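Local coordinates for sugar ABC transporter substrate-binding protein, BlMnBP1 (Bifidobacterium animalis subsp. lactis ATCC 27673, PDB 6I5R) that binds mannobiose as the solute-binding protein of an ABC transporter, probably delivering manno-oligosaccharides from beta-mannan to the membrane-embedded permease, at residues A[149-155]-A[278-284]; A[194-200]-A[409-415]; A[203-207]-A[401-405]. All coordinates share one frame. Numbering follows the deposited sequence.

Contact 1 of 3, residues A[149-155]-A[278-284]; sequences TAGIVYN and ATMVLGA
Segments 149-155 and 278-284, on strands 139-155 and 277-283, pair antiparallel, edge to edge, in a buried part of the mixed sheet of this solute-binding protein. Their axes approach to 4.7 Å and run at 150°. The register sets Ala150 against Gly283, Val153 against Met280 and Tyr154 against Thr279. The firmest pairing is at the hydrogen-bonded pair Val153-Met280: Val153 N donates to Met280 O and Met280 N to Val153 O, both at 2.9 Å. Asn155 N to Ala278 O (3.0 Å) and Ala284 N to Thr149 O (2.9 Å) hold the two ends, whereas Leu282 N to Gly151 O is long and weak at 3.4 Å. Strand 300-304 flanks 149-155 as well, bonding to Ile152 and Tyr154, so 149-155 is an interior strand of the sheet, and helices pack on it as in the alpha/beta lobes of periplasmic-binding-protein folds. On one face Ile152 (chi1 m, chi2 t) puts CD1 4.0 Å from Val281 CG2 (chi1 t), with Thr279 alongside. On the other, Val153 (chi1 t) sets CG2 4.3 Å from Leu282 CB; Val153, Met280 and Leu282 here meet helices 265-273 and 286-291. At the far end Asn155 (chi1 t) is the N-cap of helix 156-162, OD1 accepting from Val158 N while ND2 reaches Met272 O.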
loop_
_atom_site.group_PDB
_atom_site.type_symbol
_atom_site.label_atom_id
_atom_site.label_comp_id
_atom_site.label_asym_id
_atom_site.label_seq_id
_atom_site.Cartn_x
_atom_site.Cartn_y
_atom_site.Cartn_z
ATOM N N THR A 149 -1.840 3.570 6.414
ATOM C CA THR A 149 -0.485 3.681 6.914
ATOM C C THR A 149 0.152 2.303 6.882
ATOM O O THR A 149 -0.524 1.288 6.678
ATOM C CB THR A 149 -0.461 4.227 8.330
ATOM O OG1 THR A 149 -1.398 3.477 9.103
ATOM C CG2 THR A 149 -0.814 5.713 8.327
ATOM N N ALA A 150 1.474 2.276 7.018
ATOM C CA ALA A 150 2.215 1.027 7.062
ATOM C C ALA A 150 2.660 0.856 8.512
ATOM O O ALA A 150 3.260 1.760 9.100
ATOM C CB ALA A 150 3.380 1.030 6.068
ATOM N N GLY A 151 2.304 -0.264 9.091
ATOM C CA GLY A 151 2.566 -0.522 10.496
ATOM C C GLY A 151 2.709 -1.993 10.673
ATOM O O GLY A 151 3.113 -2.715 9.757
ATOM N N ILE A 152 2.413 -2.469 11.875
ATOM C CA ILE A 152 2.469 -3.899 12.134
ATOM C C ILE A 152 1.160 -4.335 12.765
ATOM O O ILE A 152 0.721 -3.763 13.765
ATOM C CB ILE A 152 3.668 -4.286 13.021
ATOM C CG1 ILE A 152 4.973 -3.925 12.274
ATOM C CG2 ILE A 152 3.599 -5.772 13.356
ATOM C CD1 ILE A 152 6.244 -4.372 12.967
ATOM N N VAL A 153 0.547 -5.351 12.182
ATOM C CA VAL A 153 -0.608 -5.989 12.796
ATOM C C VAL A 153 -0.113 -7.021 13.794
ATOM O O VAL A 153 0.768 -7.825 13.476
ATOM C CB VAL A 153 -1.510 -6.651 11.735
ATOM C CG1 VAL A 153 -2.779 -7.263 12.387
ATOM C CG2 VAL A 153 -1.885 -5.678 10.681
ATOM N N TYR A 154 -0.700 -7.026 14.996
ATOM C CA TYR A 154 -0.168 -7.858 16.061
ATOM C C TYR A 154 -1.311 -8.364 16.915
ATOM O O TYR A 154 -2.413 -7.812 16.914
ATOM C CB TYR A 154 0.876 -7.096 16.888
ATOM C CG TYR A 154 0.360 -6.093 17.889
ATOM C CD1 TYR A 154 -0.026 -4.818 17.502
ATOM C CD2 TYR A 154 0.324 -6.408 19.229
ATOM C CE1 TYR A 154 -0.462 -3.902 18.434
ATOM C CE2 TYR A 154 -0.104 -5.517 20.159
ATOM C CZ TYR A 154 -0.516 -4.276 19.779
ATOM O OH TYR A 154 -0.945 -3.404 20.786
ATOM N N ASN A 155 -1.059 -9.472 17.579
ATOM C CA ASN A 155 -2.052 -10.087 18.449
ATOM C C ASN A 155 -1.736 -9.702 19.893
ATOM O O ASN A 155 -0.719 -10.131 20.446
ATOM C CB ASN A 155 -2.074 -11.600 18.272
ATOM C CG ASN A 155 -3.161 -12.253 19.110
ATOM O OD1 ASN A 155 -3.186 -12.077 20.320
ATOM N ND2 ASN A 155 -4.082 -12.983 18.462
ATOM N N ALA A 278 1.928 -13.988 15.791
ATOM C CA ALA A 278 1.973 -12.821 16.668
ATOM C C ALA A 278 2.035 -11.499 15.906
ATOM O O ALA A 278 1.400 -10.520 16.312
ATOM C CB ALA A 278 3.175 -12.897 17.609
ATOM N N THR A 279 2.814 -11.431 14.825
ATOM C CA THR A 279 2.902 -10.199 14.055
ATOM C C THR A 279 2.960 -10.459 12.554
ATOM O O THR A 279 3.447 -11.492 12.095
ATOM C CB THR A 279 4.126 -9.366 14.438
ATOM O OG1 THR A 279 5.318 -10.033 14.018
ATOM C CG2 THR A 279 4.190 -9.141 15.945
ATOM N N MET A 280 2.443 -9.491 11.808
ATOM C CA MET A 280 2.600 -9.430 10.362
ATOM C C MET A 280 2.818 -7.980 9.971
ATOM O O MET A 280 2.108 -7.100 10.453
ATOM C CB MET A 280 1.370 -10.012 9.640
ATOM C CG MET A 280 1.318 -11.522 9.738
ATOM S SD MET A 280 0.136 -12.275 8.617
ATOM C CE MET A 280 -1.341 -12.283 9.628
ATOM N N VAL A 281 3.795 -7.733 9.101
ATOM C CA VAL A 281 4.165 -6.378 8.719
ATOM C C VAL A 281 3.285 -6.035 7.523
ATOM O O VAL A 281 3.568 -6.412 6.392
ATOM C CB VAL A 281 5.656 -6.279 8.418
ATOM C CG1 VAL A 281 6.028 -4.873 7.930
ATOM C CG2 VAL A 281 6.443 -6.640 9.676
ATOM N N LEU A 282 2.174 -5.367 7.798
ATOM C CA LEU A 282 1.164 -5.083 6.783
ATOM C C LEU A 282 0.593 -3.708 7.045
ATOM O O LEU A 282 0.650 -3.206 8.158
ATOM C CB LEU A 282 0.032 -6.099 6.801
ATOM C CG LEU A 282 0.426 -7.539 6.514
ATOM C CD1 LEU A 282 -0.615 -8.494 7.079
ATOM C CD2 LEU A 282 0.581 -7.725 5.034
ATOM N N GLY A 283 0.015 -3.119 6.024
ATOM C CA GLY A 283 -0.608 -1.833 6.210
ATOM C C GLY A 283 -1.930 -1.949 6.953
ATOM O O GLY A 283 -2.457 -3.036 7.171
ATOM N N ALA A 284 -2.459 -0.778 7.320
ATOM C CA ALA A 284 -3.647 -0.689 8.165
ATOM C C ALA A 284 -4.870 -1.332 7.534
ATOM O O ALA A 284 -5.801 -1.715 8.252
ATOM C CB ALA A 284 -3.931 0.784 8.489
#

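Contact 2 of 3, residues A[194-200]-A[409-415]; sequences FVEDWAM and KKIQDIV. With ZN (zinc ion), chain G; ZN (zinc ion), chain L; BMA (beta-D-mannopyranose), chain B; BMA (beta-D-mannopyranose), chain C.
A zinc ion is drawn into this helix contact: Asp197 OD1 binds zinc G at 2.1 Å, and two of the metal's waters reach the facing helix. Water 1 joins Val195 O (2.5 Å) to Gln412 NE2 (3.1 Å); water 3 links Lys409 NZ (2.9 Å) and Gln412 OE1 (2.8 Å). Asp197 OD2 (chi1 m) forms a salt bridge with Lys409 NZ at 2.5 Å, and Gln412 NE2 (chi1 m, chi2 t) donates to Phe194 O at 2.7 Å. Helix 197-201 starts after its N-cap Glu196, and Met200 CA lies 5.7 Å from Ile411 CA. Beside these polar links, Gln412 CG lies over the Phe194 ring (chi1 t), a CH-pi contact 3.9 Å from its centroid, and Phe194 CD2 is 3.7 Å from Val415 CG1. Met200 (chi1 m) packs CB 3.9 Å from Ile411 CB and SD 3.8 Å from Val415 CG2. Trp198 (chi1 p) lays its ring over mannose B, CD2 3.6 Å from C2, the aromatic platform familiar from carbohydrate-binding sites; the packing joins its segment to helix 409-420. Trp198 NE1 donates to Glu196 OE1 (2.9 Å), a zinc L ligand. Helices 239-252 and 425-443 pack on Ile411 and Ile414, and Trp265 meets Trp198 edge-to-face.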
loop_
_atom_site.group_PDB
_atom_site.type_symbol
_atom_site.label_atom_id
_atom_site.label_comp_id
_atom_site.label_asym_id
_atom_site.label_seq_id
_atom_site.Cartn_x
_atom_site.Cartn_y
_atom_site.Cartn_z
ATOM N N PHE A 194 5.767 -15.025 2.716
ATOM C CA PHE A 194 6.748 -15.076 1.640
ATOM C C PHE A 194 6.095 -15.341 0.286
ATOM O O PHE A 194 6.496 -14.764 -0.726
ATOM C CB PHE A 194 7.777 -16.171 1.990
ATOM C CG PHE A 194 8.768 -16.467 0.916
ATOM C CD1 PHE A 194 8.472 -17.395 -0.088
ATOM C CD2 PHE A 194 10.017 -15.872 0.924
ATOM C CE1 PHE A 194 9.399 -17.681 -1.072
ATOM C CE2 PHE A 194 10.943 -16.159 -0.061
ATOM C CZ PHE A 194 10.619 -17.074 -1.063
ATOM N N VAL A 195 5.071 -16.196 0.248
ATOM C CA VAL A 195 4.606 -16.662 -1.055
ATOM C C VAL A 195 3.887 -15.549 -1.814
ATOM O O VAL A 195 3.854 -15.562 -3.046
ATOM C CB VAL A 195 3.715 -17.915 -0.912
ATOM C CG1 VAL A 195 2.814 -18.144 -2.148
ATOM C CG2 VAL A 195 4.581 -19.148 -0.674
ATOM N N GLU A 196 3.295 -14.590 -1.112
ATOM C CA GLU A 196 2.621 -13.468 -1.759
ATOM C C GLU A 196 3.656 -12.402 -2.108
ATOM O O GLU A 196 4.237 -11.758 -1.225
ATOM C CB GLU A 196 1.535 -12.895 -0.858
ATOM C CG GLU A 196 0.426 -13.839 -0.497
ATOM C CD GLU A 196 -0.376 -14.337 -1.697
ATOM O OE1 GLU A 196 -0.817 -13.535 -2.546
ATOM O OE2 GLU A 196 -0.577 -15.556 -1.777
ATOM N N ASP A 197 3.884 -12.197 -3.393
ATOM C CA ASP A 197 4.832 -11.177 -3.802
ATOM C C ASP A 197 4.494 -9.820 -3.186
ATOM O O ASP A 197 5.397 -9.089 -2.751
ATOM C CB ASP A 197 4.891 -11.085 -5.333
ATOM C CG ASP A 197 5.649 -12.243 -5.938
ATOM O OD1 ASP A 197 5.593 -13.333 -5.342
ATOM O OD2 ASP A 197 6.337 -12.049 -6.974
ATOM N N TRP A 198 3.201 -9.464 -3.143
ATOM C CA TRP A 198 2.828 -8.138 -2.683
ATOM C C TRP A 198 3.081 -8.023 -1.181
ATOM O O TRP A 198 3.390 -6.937 -0.692
ATOM C CB TRP A 198 1.365 -7.833 -2.998
ATOM C CG TRP A 198 0.449 -8.826 -2.421
ATOM C CD1 TRP A 198 -0.075 -9.914 -3.049
ATOM C CD2 TRP A 198 -0.044 -8.859 -1.075
ATOM N NE1 TRP A 198 -0.864 -10.615 -2.171
ATOM C CE2 TRP A 198 -0.844 -9.995 -0.950
ATOM C CE3 TRP A 198 0.133 -8.038 0.042
ATOM C CZ2 TRP A 198 -1.488 -10.326 0.243
ATOM C CZ3 TRP A 198 -0.498 -8.368 1.208
ATOM C CH2 TRP A 198 -1.290 -9.506 1.306
ATOM N N ALA A 199 2.979 -9.138 -0.448
ATOM C CA ALA A 199 3.228 -9.059 0.989
ATOM C C ALA A 199 4.717 -8.839 1.278
ATOM O O ALA A 199 5.088 -8.167 2.249
ATOM C CB ALA A 199 2.736 -10.324 1.682
ATOM N N MET A 200 5.573 -9.430 0.421
ATOM C CA MET A 200 6.999 -9.181 0.581
ATOM C C MET A 200 7.383 -7.764 0.121
ATOM O O MET A 200 8.186 -7.080 0.778
ATOM C CB MET A 200 7.808 -10.222 -0.170
ATOM C CG MET A 200 7.670 -11.615 0.423
ATOM S SD MET A 200 9.065 -12.010 1.504
ATOM C CE MET A 200 8.579 -11.237 3.059
ATOM N N LYS A 409 10.298 -9.590 -5.234
ATOM C CA LYS A 409 11.242 -10.683 -5.420
ATOM C C LYS A 409 12.540 -10.410 -4.663
ATOM O O LYS A 409 13.142 -11.327 -4.094
ATOM C CB LYS A 409 11.515 -10.904 -6.917
ATOM C CG LYS A 409 10.544 -11.850 -7.670
ATOM C CD LYS A 409 9.215 -11.215 -7.847
ATOM C CE LYS A 409 8.446 -11.757 -9.047
ATOM N NZ LYS A 409 7.784 -13.054 -8.751
ATOM N N LYS A 410 12.976 -9.158 -4.626
ATOM C CA LYS A 410 14.209 -8.841 -3.911
ATOM C C LYS A 410 14.047 -9.064 -2.408
ATOM O O LYS A 410 15.017 -9.349 -1.703
ATOM C CB LYS A 410 14.619 -7.397 -4.200
ATOM C CG LYS A 410 13.632 -6.342 -3.674
ATOM C CD LYS A 410 14.175 -4.921 -3.832
ATOM C CE LYS A 410 13.258 -3.867 -3.235
ATOM N NZ LYS A 410 11.952 -3.727 -3.918
ATOM N N ILE A 411 12.829 -8.914 -1.904
ATOM C CA ILE A 411 12.561 -9.127 -0.489
ATOM C C ILE A 411 12.512 -10.618 -0.189
ATOM O O ILE A 411 12.939 -11.068 0.875
ATOM C CB ILE A 411 11.231 -8.446 -0.099
ATOM C CG1 ILE A 411 11.204 -7.003 -0.548
ATOM C CG2 ILE A 411 10.954 -8.538 1.408
ATOM C CD1 ILE A 411 12.286 -6.143 0.042
ATOM N N GLN A 412 11.962 -11.402 -1.119
ATOM C CA GLN A 412 12.045 -12.849 -1.002
ATOM C C GLN A 412 13.503 -13.285 -0.902
ATOM O O GLN A 412 13.832 -14.179 -0.121
ATOM C CB GLN A 412 11.321 -13.511 -2.182
ATOM C CG GLN A 412 9.806 -13.379 -2.068
ATOM C CD GLN A 412 9.037 -13.849 -3.292
ATOM O OE1 GLN A 412 9.561 -13.850 -4.408
ATOM N NE2 GLN A 412 7.775 -14.240 -3.080
ATOM N N ASP A 413 14.397 -12.612 -1.637
ATOM C CA ASP A 413 15.810 -12.956 -1.582
ATOM C C ASP A 413 16.382 -12.683 -0.199
ATOM O O ASP A 413 17.197 -13.458 0.308
ATOM C CB ASP A 413 16.586 -12.181 -2.648
ATOM C CG ASP A 413 18.015 -12.662 -2.792
ATOM O OD1 ASP A 413 18.186 -13.890 -2.871
ATOM O OD2 ASP A 413 18.943 -11.802 -2.868
ATOM N N ILE A 414 15.938 -11.607 0.453
ATOM C CA ILE A 414 16.355 -11.379 1.833
ATOM C C ILE A 414 16.000 -12.590 2.690
ATOM O O ILE A 414 16.824 -13.094 3.464
ATOM C CB ILE A 414 15.725 -10.094 2.400
ATOM C CG1 ILE A 414 16.235 -8.870 1.649
ATOM C CG2 ILE A 414 16.065 -9.968 3.884
ATOM C CD1 ILE A 414 15.602 -7.558 2.048
ATOM N N VAL A 415 14.759 -13.054 2.582
ATOM C CA VAL A 415 14.314 -14.200 3.375
ATOM C C VAL A 415 15.151 -15.424 3.042
ATOM O O VAL A 415 15.582 -16.172 3.926
ATOM C CB VAL A 415 12.817 -14.468 3.132
ATOM C CG1 VAL A 415 12.357 -15.777 3.817
ATOM C CG2 VAL A 415 11.978 -13.294 3.590
HETATM ZN ZN ZN G . 5.876 -15.183 -6.372
HETATM ZN ZN ZN L . -1.365 -14.068 -4.628
HETATM C C1 BMA B . -4.023 -7.228 -1.068
HETATM C C2 BMA B . -2.868 -6.929 -2.070
HETATM C C3 BMA B . -2.103 -5.747 -1.562
HETATM C C4 BMA B . -3.031 -4.603 -1.166
HETATM C C5 BMA B . -4.085 -5.076 -0.163
HETATM C C6 BMA B . -5.067 -3.974 0.185
HETATM O O2 BMA B . -3.378 -6.502 -3.331
HETATM O O3 BMA B . -1.149 -5.257 -2.510
HETATM O O4 BMA B . -2.249 -3.608 -0.561
HETATM O O5 BMA B . -4.824 -6.145 -0.779
HETATM O O6 BMA B . -5.823 -3.587 -0.975
HETATM C C1 BMA C . -7.685 -10.909 -0.729
HETATM C C2 BMA C . -7.659 -9.658 0.185
HETATM C C3 BMA C . -6.764 -8.597 -0.443
HETATM C C4 BMA C . -5.467 -9.192 -0.929
HETATM C C5 BMA C . -5.717 -10.436 -1.792
HETATM C C6 BMA C . -4.432 -11.028 -2.318
HETATM O O1 BMA C . -8.391 -11.843 0.023
HETATM O O2 BMA C . -7.025 -10.052 1.443
HETATM O O3 BMA C . -6.506 -7.556 0.436
HETATM O O4 BMA C . -4.752 -8.237 -1.715
HETATM O O5 BMA C . -6.426 -11.388 -1.016
HETATM O O6 BMA C . -4.815 -11.886 -3.400
HETATM O O HOH W 1 5.794 -16.174 -4.571
HETATM O O HOH W 2 -0.616 -16.462 -4.341
HETATM O O HOH W 3 7.951 -14.863 -6.478
HETATM O O HOH W 4 -3.019 -13.819 -4.466
HETATM O O HOH W 5 -1.166 -12.365 -5.179
HETATM O O HOH W 6 -0.891 -14.785 -6.454
#

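Contact 3 of 3, residues A[203-207]-A[401-405]; sequences WDQYI and LGINN
One direct hydrogen bond joins these loops: Asn404 N donates to Asp204 OD2 at 2.9 Å and 172°, almost linear. Asp204 (chi1 m) stands on the 3-10 segment 203-205 with CA-to-CB pointing toward 401-405, and its CA lies 5.0 Å from that of Asn404. The donating backbone is a type II beta turn from Gly402 to Asn405, closed by Asn405 N to Gly402 O (3.3 Å); Ile403 (phi/psi -66/118°) and Asn404 (58/29°) occupy its corners. A second, solvent-mediated link runs through water 7, which accepts from Gln205 NE2 (2.9 Å; chi1 m, chi2 t) and donates to Asn404 OD1 (3.1 Å). Van der Waals contact adds Gln205 CG at 3.3 Å from Asn404 OD1, and the apolar part is Ile207 CD1 against Ile403 CG2 at 3.7 Å, with Ile207 at chi1 p and Ile403 at m, m. Tyr244 of helix 239-252 touches both isoleucines, and its OH hydrogen-bonds to Asp204 OD1. Asp204 OD2 also forms a salt bridge with Lys410 of helix 409-420. A single carboxylate thus serves a turn amide, a lysine and a tyrosine hydroxyl, so on this side the turn is anchored to a buried charge that Lys410 balances.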
loop_
_atom_site.group_PDB
_atom_site.type_symbol
_atom_site.label_atom_id
_atom_site.label_comp_id
_atom_site.label_asym_id
_atom_site.label_seq_id
_atom_site.Cartn_x
_atom_site.Cartn_y
_atom_site.Cartn_z
ATOM N N TRP A 203 7.349 -4.474 2.405
ATOM C CA TRP A 203 8.430 -3.974 3.239
ATOM C C TRP A 203 9.003 -2.665 2.709
ATOM O O TRP A 203 9.544 -1.875 3.489
ATOM C CB TRP A 203 9.515 -5.043 3.371
ATOM C CG TRP A 203 9.109 -6.104 4.334
ATOM C CD1 TRP A 203 8.270 -7.151 4.094
ATOM C CD2 TRP A 203 9.495 -6.195 5.710
ATOM N NE1 TRP A 203 8.123 -7.912 5.243
ATOM C CE2 TRP A 203 8.867 -7.339 6.245
ATOM C CE3 TRP A 203 10.311 -5.418 6.544
ATOM C CZ2 TRP A 203 9.029 -7.721 7.582
ATOM C CZ3 TRP A 203 10.477 -5.808 7.862
ATOM C CH2 TRP A 203 9.827 -6.940 8.368
ATOM N N ASP A 204 8.853 -2.387 1.407
ATOM C CA ASP A 204 9.314 -1.121 0.859
ATOM C C ASP A 204 8.488 0.056 1.366
ATOM O O ASP A 204 8.893 1.207 1.195
ATOM C CB ASP A 204 9.246 -1.123 -0.673
ATOM C CG ASP A 204 10.281 -2.043 -1.339
ATOM O OD1 ASP A 204 11.193 -2.556 -0.665
ATOM O OD2 ASP A 204 10.185 -2.239 -2.568
ATOM N N GLN A 205 7.336 -0.212 1.976
ATOM C CA GLN A 205 6.458 0.855 2.420
ATOM C C GLN A 205 6.946 1.528 3.684
ATOM O O GLN A 205 6.369 2.544 4.081
ATOM C CB GLN A 205 5.059 0.299 2.656
ATOM C CG GLN A 205 4.419 -0.221 1.375
ATOM C CD GLN A 205 3.086 -0.901 1.595
ATOM O OE1 GLN A 205 2.595 -1.002 2.719
ATOM N NE2 GLN A 205 2.489 -1.390 0.503
ATOM N N TYR A 206 7.997 1.005 4.301
ATOM C CA TYR A 206 8.467 1.513 5.584
ATOM C C TYR A 206 9.759 2.299 5.499
ATOM O O TYR A 206 10.171 2.902 6.503
ATOM C CB TYR A 206 8.677 0.348 6.563
ATOM C CG TYR A 206 7.414 -0.427 6.746
ATOM C CD1 TYR A 206 7.023 -1.364 5.810
ATOM C CD2 TYR A 206 6.592 -0.197 7.809
ATOM C CE1 TYR A 206 5.848 -2.044 5.930
ATOM C CE2 TYR A 206 5.414 -0.886 7.945
ATOM C CZ TYR A 206 5.048 -1.824 7.010
ATOM O OH TYR A 206 3.847 -2.497 7.142
ATOM N N ILE A 207 10.425 2.294 4.351
ATOM C CA ILE A 207 11.825 2.676 4.346
ATOM C C ILE A 207 12.061 4.170 4.193
ATOM O O ILE A 207 13.210 4.607 4.316
ATOM C CB ILE A 207 12.594 1.974 3.217
ATOM C CG1 ILE A 207 12.030 2.366 1.850
ATOM C CG2 ILE A 207 12.516 0.467 3.386
ATOM C CD1 ILE A 207 13.027 2.234 0.703
ATOM N N LEU A 401 15.299 -2.246 -9.110
ATOM C CA LEU A 401 14.978 -2.538 -7.719
ATOM C C LEU A 401 13.504 -2.369 -7.404
ATOM O O LEU A 401 13.011 -2.970 -6.439
ATOM C CB LEU A 401 15.765 -1.621 -6.789
ATOM C CG LEU A 401 17.263 -1.846 -6.773
ATOM C CD1 LEU A 401 17.870 -0.990 -5.683
ATOM C CD2 LEU A 401 17.579 -3.263 -6.483
ATOM N N GLY A 402 12.798 -1.543 -8.169
ATOM C CA GLY A 402 11.360 -1.486 -8.008
ATOM C C GLY A 402 10.962 -1.220 -6.575
ATOM O O GLY A 402 10.123 -1.934 -6.006
ATOM N N ILE A 403 11.560 -0.180 -6.000
ATOM C CA ILE A 403 11.255 0.238 -4.638
ATOM C C ILE A 403 9.825 0.747 -4.568
ATOM O O ILE A 403 9.486 1.751 -5.205
ATOM C CB ILE A 403 12.238 1.315 -4.168
ATOM C CG1 ILE A 403 13.658 0.738 -4.153
ATOM C CG2 ILE A 403 11.802 1.877 -2.821
ATOM C CD1 ILE A 403 13.885 -0.327 -3.084
ATOM N N ASN A 404 8.998 0.075 -3.765
ATOM C CA ASN A 404 7.601 0.463 -3.559
ATOM C C ASN A 404 6.833 0.488 -4.882
ATOM O O ASN A 404 5.865 1.240 -5.035
ATOM C CB ASN A 404 7.521 1.816 -2.834
ATOM C CG ASN A 404 6.310 1.923 -1.927
ATOM O OD1 ASN A 404 5.916 0.953 -1.269
ATOM N ND2 ASN A 404 5.701 3.106 -1.901
ATOM N N ASN A 405 7.247 -0.347 -5.836
ATOM C CA ASN A 405 6.682 -0.336 -7.182
ATOM C C ASN A 405 6.723 -1.747 -7.761
ATOM O O ASN A 405 7.189 -1.972 -8.877
ATOM C CB ASN A 405 7.425 0.655 -8.074
ATOM C CG ASN A 405 6.678 0.950 -9.365
ATOM O OD1 ASN A 405 7.187 0.693 -10.465
ATOM N ND2 ASN A 405 5.454 1.500 -9.245
HETATM O O HOH W 7 4.257 -1.547 -1.837
#

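In the fold
Contact 1 is wholly buried and relies on backbone pairing within the sheet; contacts 2 and 3 are only partly buried and rely on side chains that meet each other or the backbone. Contacts 2 and 3 join the same parts of the chain, the region around helix 197-201 and the region leading into helix 409-420, and Lys410 connects them, its NZ 2.7 Å from Asp204 OD2 and 2.8 Å from Leu401 O. Tyr206 ties contact 3 to the sheet, its OH 2.7 Å from Gly151 O, and Leu282 CD2 of contact 1 packs 4.0 Å from Trp198 CZ3, beside the sugar. Contacts 2 and 3 mix polar and apolar parts, but zinc enters only contact 2.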